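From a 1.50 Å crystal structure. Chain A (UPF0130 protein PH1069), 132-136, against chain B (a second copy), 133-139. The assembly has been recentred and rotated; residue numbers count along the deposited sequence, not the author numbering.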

# COMPACT_ATOMS: atom_id res chain seq x y z
N TYR A 132 -1.19 0.98 6.97
CA TYR A 132 -1.24 1.92 5.86
C TYR A 132 -2.34 2.95 5.98
O TYR A 132 -2.72 3.56 4.98
N SER A 133 -2.87 3.14 7.18
CA SER A 133 -3.93 4.12 7.41
C SER A 133 -3.27 5.49 7.23
O SER A 133 -2.11 5.68 7.58
N ASN A 134 -4.02 6.44 6.69
CA ASN A 134 -3.45 7.75 6.40
C ASN A 134 -4.53 8.78 6.16
O ASN A 134 -5.72 8.49 6.25
N ILE A 135 -4.10 10.00 5.86
CA ILE A 135 -5.02 11.06 5.52
C ILE A 135 -4.86 11.24 4.01
O ILE A 135 -3.75 11.48 3.51
N LYS A 136 -5.96 11.09 3.28
CA LYS A 136 -6.07 11.11 1.82
C LYS A 136 -6.58 12.46 1.29
O LYS A 136 -7.48 13.07 1.85
N SER B 133 0.18 7.93 -2.76
CA SER B 133 0.82 8.99 -2.00
C SER B 133 -0.21 9.61 -1.05
O SER B 133 -1.39 9.76 -1.41
N ASN B 134 0.24 10.00 0.14
CA ASN B 134 -0.69 10.56 1.12
C ASN B 134 0.04 11.16 2.31
O ASN B 134 1.26 11.27 2.30
N ILE B 135 -0.70 11.58 3.34
CA ILE B 135 -0.06 12.11 4.53
C ILE B 135 -0.04 10.94 5.51
O ILE B 135 -1.09 10.52 6.00
N LYS B 136 1.15 10.41 5.75
CA LYS B 136 1.37 9.25 6.61
C LYS B 136 1.22 9.56 8.09
O LYS B 136 0.61 8.80 8.84
N SER B 137 1.76 10.69 8.50
CA SER B 137 1.71 11.02 9.91
C SER B 137 1.80 12.51 10.21
O SER B 137 2.39 13.28 9.46
N ILE B 138 1.20 12.90 11.33
CA ILE B 138 1.26 14.28 11.76
C ILE B 138 1.51 14.24 13.26
O ILE B 138 0.67 13.75 14.01
N SER B 139 2.66 14.73 13.68
CA SER B 139 3.03 14.73 15.09
C SER B 139 3.40 16.15 15.47
O SER B 139 3.16 17.09 14.70

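What ties the two backbones together? Ile135(A) faces its own counterpart in a single antiparallel bridge, and both amides are satisfied: Ile135(A) N donates to Ile135(B) O at 3.1 Å, and Ile135(B) N donates to Ile135(A) O, also at 3.1 Å. Both bonds are nearly straight, so each isoleucine spends its donor and its acceptor on the other copy.

Which side chains point in? Asn134(A) and Asn134(B), both p at chi1, direct CA-to-CB toward the opposing stretch. Asn134(A) OD1 lies 3.3 Å from Asn134(B) CB, a packing contact. The amide of Asn134(A) turns back to its own chain: ND2 donates to Tyr132(A) O at 2.8 Å, and ND2 also has a partner elsewhere in the structure.

How do the isoleucines pack? Their CB atoms point sideways, yet Ile135(A) CB and Ile135(B) CB come within 4.1 Å across the bridge. Both side chains are m, t, as is Ile138(B), which points toward chain A and brings its CD1 to 3.9 Å from Ile135(A) CD1.

What serves the carbonyls beyond the bridge? Ser133(A) O and Lys136(B) O, 4.3 Å apart, cannot bond each other, since both are acceptors. A water lies 2.9 Å from Ser133(A) O and 2.7 Å from Lys136(B) O, linking the two chains.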

# COMPACT_ATOMS: atom_id res chain seq x y z
CB TYR A 132 -1.39 1.19 4.54
CG TYR A 132 -0.08 0.84 3.91
CD1 TYR A 132 0.86 1.84 3.64
CD2 TYR A 132 0.24 -0.48 3.58
CE1 TYR A 132 2.09 1.53 3.06
CE2 TYR A 132 1.47 -0.79 2.99
CZ TYR A 132 2.39 0.22 2.74
OH TYR A 132 3.60 -0.07 2.15
CB SER A 133 -4.52 3.94 8.81
OG SER A 133 -5.08 2.64 8.93
CB ASN A 134 -2.66 7.62 5.10
CG ASN A 134 -3.56 7.16 3.96
OD1 ASN A 134 -4.12 7.98 3.23
ND2 ASN A 134 -3.64 5.86 3.76
CB ILE A 135 -4.69 12.36 6.27
CG1 ILE A 135 -5.13 12.22 7.73
CG2 ILE A 135 -5.39 13.54 5.60
CD1 ILE A 135 -4.68 13.37 8.61
CB LYS A 136 -7.02 9.99 1.39
CG LYS A 136 -6.81 9.57 -0.06
CD LYS A 136 -7.64 8.35 -0.44
CE LYS A 136 -7.55 8.01 -1.93
NZ LYS A 136 -8.18 6.71 -2.19
CB SER B 133 1.40 10.05 -2.94
OG SER B 133 2.40 9.47 -3.78
CB ASN B 134 -1.63 9.45 1.60
CG ASN B 134 -0.89 8.18 1.96
OD1 ASN B 134 0.03 8.19 2.78
ND2 ASN B 134 -1.28 7.06 1.34
CB ILE B 135 -0.84 13.28 5.12
CG1 ILE B 135 -0.75 14.47 4.15
CG2 ILE B 135 -0.31 13.60 6.51
CD1 ILE B 135 -1.65 15.64 4.50
CB LYS B 136 2.78 8.68 6.34
CG LYS B 136 3.20 7.47 7.20
CD LYS B 136 4.69 7.16 7.04
CE LYS B 136 5.11 5.97 7.88
NZ LYS B 136 4.36 4.73 7.52
CB SER B 137 2.84 10.27 10.62
OG SER B 137 4.10 10.54 10.04
CB ILE B 138 -0.05 15.02 11.51
CG1 ILE B 138 -0.44 14.92 10.04
CG2 ILE B 138 0.13 16.47 11.90
CD1 ILE B 138 -1.71 15.68 9.70
CB SER B 139 4.22 13.79 15.32
OG SER B 139 5.44 14.30 14.77
O HOH W 1 0.05 6.26 9.42